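Local coordinates for protein oligogalacturonate lyase (Yersinia enterocolitica subsp. enterocolitica, PDB 3PE7) that cleaves oligogalacturonates by beta-elimination in the cytoplasm, on a seven-bladed beta-propeller that binds manganese, probably at its active site, at residues H338-T352 against I365-L377. Sequence-based numbering, arbitrary orientation.
With MN (manganese (II) ion), chain B; ACT (acetate ion), chain E.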
loop_
_atom_site.group_PDB
_atom_site.type_symbol
_atom_site.label_atom_id
_atom_site.label_comp_id
_atom_site.label_asym_id
_atom_site.label_seq_id
_atom_site.Cartn_x
_atom_site.Cartn_y
_atom_site.Cartn_z
ATOM N N HIS A 338 12.853 4.739 11.415
ATOM C CA HIS A 338 11.780 3.756 11.613
ATOM C C HIS A 338 12.221 2.638 12.581
ATOM O O HIS A 338 11.411 2.157 13.397
ATOM C CB HIS A 338 11.240 3.209 10.269
ATOM C CG HIS A 338 12.222 2.387 9.487
ATOM N ND1 HIS A 338 12.743 2.792 8.279
ATOM C CD2 HIS A 338 12.735 1.158 9.723
ATOM C CE1 HIS A 338 13.572 1.866 7.823
ATOM N NE2 HIS A 338 13.578 0.859 8.685
ATOM N N ASP A 339 13.495 2.242 12.508
ATOM C CA ASP A 339 14.045 1.183 13.394
ATOM C C ASP A 339 13.278 -0.149 13.373
ATOM O O ASP A 339 13.299 -0.900 14.364
ATOM C CB ASP A 339 14.155 1.680 14.851
ATOM C CG ASP A 339 15.464 2.375 15.148
ATOM O OD1 ASP A 339 16.518 1.954 14.605
ATOM O OD2 ASP A 339 15.434 3.337 15.947
ATOM N N THR A 340 12.609 -0.464 12.270
ATOM C CA THR A 340 11.922 -1.760 12.197
ATOM C C THR A 340 12.919 -2.908 12.088
ATOM O O THR A 340 14.018 -2.730 11.555
ATOM C CB THR A 340 10.841 -1.823 11.087
ATOM O OG1 THR A 340 9.911 -2.845 11.432
ATOM C CG2 THR A 340 11.435 -2.146 9.722
ATOM N N SER A 341 12.524 -4.068 12.599
ATOM C CA SER A 341 13.357 -5.280 12.558
ATOM C C SER A 341 13.168 -6.050 11.259
ATOM O O SER A 341 13.998 -6.910 10.916
ATOM C CB SER A 341 13.008 -6.210 13.732
ATOM O OG SER A 341 11.776 -6.873 13.472
ATOM N N TRP A 342 12.055 -5.756 10.573
ATOM C CA TRP A 342 11.605 -6.497 9.387
ATOM C C TRP A 342 11.179 -7.942 9.668
ATOM O O TRP A 342 10.950 -8.727 8.725
ATOM C CB TRP A 342 12.672 -6.458 8.286
ATOM C CG TRP A 342 13.069 -5.062 7.890
ATOM C CD1 TRP A 342 14.169 -4.364 8.326
ATOM C CD2 TRP A 342 12.392 -4.202 6.959
ATOM N NE1 TRP A 342 14.214 -3.127 7.739
ATOM C CE2 TRP A 342 13.141 -3.002 6.885
ATOM C CE3 TRP A 342 11.222 -4.323 6.191
ATOM C CZ2 TRP A 342 12.752 -1.923 6.083
ATOM C CZ3 TRP A 342 10.842 -3.243 5.383
ATOM C CH2 TRP A 342 11.603 -2.063 5.347
ATOM N N LYS A 343 11.039 -8.291 10.952
ATOM C CA LYS A 343 10.740 -9.676 11.327
ATOM C C LYS A 343 9.303 -10.011 10.975
ATOM O O LYS A 343 8.439 -9.128 10.846
ATOM C CB LYS A 343 10.967 -9.903 12.835
ATOM C CG LYS A 343 12.444 -10.029 13.205
ATOM C CD LYS A 343 12.657 -10.015 14.716
ATOM C CE LYS A 343 14.144 -10.114 15.040
ATOM N NZ LYS A 343 14.424 -10.105 16.514
ATOM N N VAL A 344 9.043 -11.308 10.832
ATOM C CA VAL A 344 7.698 -11.804 10.621
ATOM C C VAL A 344 6.966 -11.905 11.963
ATOM O O VAL A 344 7.522 -12.417 12.949
ATOM C CB VAL A 344 7.757 -13.183 9.925
ATOM C CG1 VAL A 344 6.363 -13.830 9.834
ATOM C CG2 VAL A 344 8.407 -13.040 8.547
ATOM N N PHE A 345 5.742 -11.389 12.035
ATOM C CA PHE A 345 4.894 -11.694 13.186
ATOM C C PHE A 345 3.677 -12.469 12.693
ATOM O O PHE A 345 3.025 -12.061 11.729
ATOM C CB PHE A 345 4.409 -10.421 13.908
ATOM C CG PHE A 345 5.444 -9.766 14.777
ATOM C CD1 PHE A 345 5.344 -9.827 16.180
ATOM C CD2 PHE A 345 6.502 -9.063 14.209
ATOM C CE1 PHE A 345 6.288 -9.204 16.989
ATOM C CE2 PHE A 345 7.455 -8.420 15.025
ATOM C CZ PHE A 345 7.350 -8.498 16.401
ATOM N N GLU A 346 3.372 -13.572 13.378
ATOM C CA GLU A 346 2.213 -14.433 13.064
ATOM C C GLU A 346 2.086 -14.766 11.565
ATOM O O GLU A 346 0.987 -14.729 10.970
ATOM C CB GLU A 346 0.907 -13.837 13.641
ATOM C CG GLU A 346 0.920 -13.640 15.167
ATOM C CD GLU A 346 -0.374 -13.098 15.697
ATOM O OE1 GLU A 346 -1.414 -13.769 15.527
ATOM O OE2 GLU A 346 -0.365 -12.001 16.293
ATOM N N GLY A 347 3.220 -15.104 10.968
ATOM C CA GLY A 347 3.261 -15.547 9.573
ATOM C C GLY A 347 3.190 -14.437 8.539
ATOM O O GLY A 347 3.313 -14.694 7.346
ATOM N N ASP A 348 2.999 -13.197 8.994
ATOM C CA ASP A 348 2.784 -12.096 8.078
ATOM C C ASP A 348 4.073 -11.349 7.731
ATOM O O ASP A 348 4.740 -10.768 8.603
ATOM C CB ASP A 348 1.738 -11.135 8.637
ATOM C CG ASP A 348 1.206 -10.220 7.578
ATOM O OD1 ASP A 348 1.978 -9.324 7.163
ATOM O OD2 ASP A 348 0.042 -10.400 7.156
ATOM N N ARG A 349 4.395 -11.344 6.443
ATOM C CA ARG A 349 5.654 -10.788 5.965
ATOM C C ARG A 349 5.565 -9.299 5.656
ATOM O O ARG A 349 6.553 -8.724 5.204
ATOM C CB ARG A 349 6.127 -11.517 4.694
ATOM C CG ARG A 349 6.042 -13.047 4.722
ATOM C CD ARG A 349 6.804 -13.614 5.859
ATOM N NE ARG A 349 6.908 -15.073 5.823
ATOM C CZ ARG A 349 8.036 -15.738 5.597
ATOM N NH1 ARG A 349 9.175 -15.082 5.375
ATOM N NH2 ARG A 349 8.028 -17.068 5.607
ATOM N N GLN A 350 4.406 -8.681 5.880
ATOM C CA GLN A 350 4.255 -7.237 5.637
ATOM C C GLN A 350 4.105 -6.446 6.919
ATOM O O GLN A 350 4.247 -5.220 6.916
ATOM C CB GLN A 350 3.027 -6.957 4.740
ATOM C CG GLN A 350 3.174 -7.401 3.272
ATOM C CD GLN A 350 4.213 -6.617 2.506
ATOM O OE1 GLN A 350 4.260 -5.370 2.572
ATOM N NE2 GLN A 350 5.059 -7.334 1.750
ATOM N N VAL A 351 3.804 -7.143 8.016
ATOM C CA VAL A 351 3.362 -6.456 9.237
ATOM C C VAL A 351 4.405 -5.466 9.817
ATOM O O VAL A 351 4.033 -4.413 10.340
ATOM C CB VAL A 351 2.853 -7.464 10.276
ATOM C CG1 VAL A 351 3.999 -8.280 10.886
ATOM C CG2 VAL A 351 2.046 -6.769 11.356
ATOM N N THR A 352 5.698 -5.787 9.685
ATOM C CA THR A 352 6.734 -4.881 10.184
ATOM C C THR A 352 7.238 -3.903 9.129
ATOM O O THR A 352 8.150 -3.134 9.413
ATOM C CB THR A 352 7.954 -5.648 10.760
ATOM O OG1 THR A 352 8.367 -6.651 9.829
ATOM C CG2 THR A 352 7.588 -6.313 12.106
ATOM N N ILE A 365 4.676 12.027 8.841
ATOM C CA ILE A 365 4.581 10.742 8.171
ATOM C C ILE A 365 4.098 9.650 9.128
ATOM O O ILE A 365 4.472 9.620 10.318
ATOM C CB ILE A 365 5.906 10.348 7.469
ATOM C CG1 ILE A 365 7.096 10.500 8.408
ATOM C CG2 ILE A 365 6.121 11.211 6.174
ATOM C CD1 ILE A 365 8.386 9.877 7.849
ATOM N N LEU A 366 3.257 8.764 8.606
ATOM C CA LEU A 366 2.715 7.626 9.370
ATOM C C LEU A 366 3.437 6.364 8.958
ATOM O O LEU A 366 3.591 6.098 7.760
ATOM C CB LEU A 366 1.216 7.452 9.091
ATOM C CG LEU A 366 0.556 6.205 9.726
ATOM C CD1 LEU A 366 0.392 6.399 11.220
ATOM C CD2 LEU A 366 -0.813 5.881 9.060
ATOM N N PHE A 367 3.857 5.568 9.934
ATOM C CA PHE A 367 4.548 4.308 9.615
ATOM C C PHE A 367 4.377 3.285 10.721
ATOM O O PHE A 367 4.048 3.643 11.856
ATOM C CB PHE A 367 6.048 4.555 9.330
ATOM C CG PHE A 367 6.820 5.107 10.496
ATOM C CD1 PHE A 367 7.592 4.253 11.281
ATOM C CD2 PHE A 367 6.800 6.478 10.804
ATOM C CE1 PHE A 367 8.333 4.755 12.364
ATOM C CE2 PHE A 367 7.539 6.986 11.891
ATOM C CZ PHE A 367 8.308 6.124 12.662
ATOM N N THR A 368 4.598 2.016 10.382
ATOM C CA THR A 368 4.692 0.931 11.391
ATOM C C THR A 368 6.155 0.630 11.761
ATOM O O THR A 368 7.048 0.671 10.915
ATOM C CB THR A 368 4.067 -0.395 10.864
ATOM O OG1 THR A 368 2.749 -0.175 10.373
ATOM C CG2 THR A 368 3.992 -1.456 11.953
ATOM N N SER A 369 6.376 0.290 13.029
ATOM C CA SER A 369 7.644 -0.321 13.439
ATOM C C SER A 369 7.404 -1.184 14.668
ATOM O O SER A 369 6.482 -0.930 15.431
ATOM C CB SER A 369 8.666 0.759 13.777
ATOM O OG SER A 369 9.886 0.149 14.185
ATOM N N ASP A 370 8.251 -2.212 14.834
ATOM C CA ASP A 370 8.277 -3.011 16.053
ATOM C C ASP A 370 9.441 -2.663 16.978
ATOM O O ASP A 370 9.807 -3.470 17.836
ATOM C CB ASP A 370 8.316 -4.513 15.706
ATOM C CG ASP A 370 9.629 -4.940 15.075
ATOM O OD1 ASP A 370 9.880 -6.161 15.045
ATOM O OD2 ASP A 370 10.396 -4.077 14.602
ATOM N N VAL A 371 10.026 -1.473 16.802
ATOM C CA VAL A 371 11.156 -1.018 17.616
ATOM C C VAL A 371 10.946 -1.180 19.133
ATOM O O VAL A 371 11.904 -1.477 19.855
ATOM C CB VAL A 371 11.559 0.455 17.266
ATOM C CG1 VAL A 371 10.394 1.427 17.481
ATOM C CG2 VAL A 371 12.815 0.899 18.039
ATOM N N HIS A 372 9.711 -1.017 19.599
ATOM C CA HIS A 372 9.437 -1.059 21.036
ATOM C C HIS A 372 8.784 -2.346 21.530
ATOM O O HIS A 372 8.327 -2.414 22.682
ATOM C CB HIS A 372 8.617 0.171 21.439
ATOM C CG HIS A 372 9.293 1.462 21.106
ATOM N ND1 HIS A 372 8.651 2.490 20.447
ATOM C CD2 HIS A 372 10.568 1.876 21.305
ATOM C CE1 HIS A 372 9.497 3.491 20.272
ATOM N NE2 HIS A 372 10.668 3.143 20.782
ATOM N N GLY A 373 8.737 -3.354 20.661
ATOM C CA GLY A 373 8.203 -4.660 21.042
ATOM C C GLY A 373 7.463 -5.298 19.885
ATOM O O GLY A 373 8.065 -5.890 18.997
ATOM N N LYS A 374 6.149 -5.152 19.882
ATOM C CA LYS A 374 5.358 -5.635 18.759
ATOM C C LYS A 374 5.172 -4.466 17.789
ATOM O O LYS A 374 5.429 -3.318 18.157
ATOM C CB LYS A 374 4.020 -6.174 19.260
ATOM C CG LYS A 374 4.181 -7.408 20.169
ATOM C CD LYS A 374 2.858 -7.765 20.793
ATOM C CE LYS A 374 2.970 -8.980 21.689
ATOM N NZ LYS A 374 1.637 -9.211 22.326
ATOM N N PRO A 375 4.709 -4.754 16.562
ATOM C CA PRO A 375 4.352 -3.679 15.631
ATOM C C PRO A 375 3.432 -2.622 16.263
ATOM O O PRO A 375 2.477 -2.956 16.977
ATOM C CB PRO A 375 3.617 -4.418 14.519
ATOM C CG PRO A 375 4.276 -5.783 14.518
ATOM C CD PRO A 375 4.487 -6.090 15.973
ATOM N N ALA A 376 3.744 -1.355 16.003
ATOM C CA ALA A 376 2.950 -0.230 16.503
ATOM C C ALA A 376 2.931 0.863 15.435
ATOM O O ALA A 376 3.735 0.840 14.493
ATOM C CB ALA A 376 3.546 0.313 17.849
ATOM N N LEU A 377 2.019 1.811 15.591
ATOM C CA LEU A 377 1.902 2.951 14.684
ATOM C C LEU A 377 2.594 4.184 15.257
ATOM O O LEU A 377 2.509 4.472 16.454
ATOM C CB LEU A 377 0.424 3.272 14.392
ATOM C CG LEU A 377 -0.227 2.365 13.325
ATOM C CD1 LEU A 377 -0.650 1.033 13.933
ATOM C CD2 LEU A 377 -1.394 3.067 12.666
HETATM MN MN MN B . 5.651 -3.840 2.037
HETATM C C ACT E . 5.479 -4.501 -0.368
HETATM O O ACT E . 6.429 -5.022 0.321
HETATM O OXT ACT E . 4.715 -3.615 0.176
HETATM C CH3 ACT E . 5.251 -4.930 -1.778
HETATM O O HOH W 1 12.831 -3.304 15.810
HETATM O O HOH W 2 3.146 -2.392 8.612
#
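Asp370 faces Ser341 with its carboxylate and engages it twice: OD1 offers its syn lone pair to Ser341 OG at 2.6 Å, while OD2 receives the Ser341 backbone N at 2.9 Å on its syn side, slightly out of the carboxylate plane. Two bonds to one residue should limit the rotation of the carboxylate, and a water lies 2.8 Å from both Asp370 OD2 and Asp339 O and can bridge them. Ser341 OG lies between its own backbone N and carbonyl carbon (chi1 76°), where it can also accept from Lys343 N in an ST turn. Beside this polar pair the Phe345 ring presents an edge to Asp370 OD1, CE2 at 3.3 Å and the ring and carboxylate planes 79° apart, an approach that probably sets the positive rim of the ring against the acid. One face of the same ring takes Pro375 CD in a CH-pi contact, 3.6 Å from the centroid and nearly on the ring normal; Pro375 CG meanwhile touches Val351 CG2. In propeller terms, the hairpin joining strands 364-369 and 376-381 of one blade, with a type I turn from Asp370 to Gly373, receives the long crossover that leaves strand 331-337 of the preceding blade. Where that crossover begins, Ser369 OG donates to His338 O at 2.6 Å and accepts from Val371 N, a second ST turn. Val371 CG2 packs on CB of Asp339, a residue whose OD2 forms a salt bridge with Arg337. The crossover is also tied to itself, Thr340 OG1 donating in the carbonyl plane to Thr352 O. Farther along it, Gln350 OE1 binds manganese at 2.1 Å with His287, His353 and His355, and NE2 donates to an acetate, probably from the crystallisation liquor, whose two oxygens also ligate the metal.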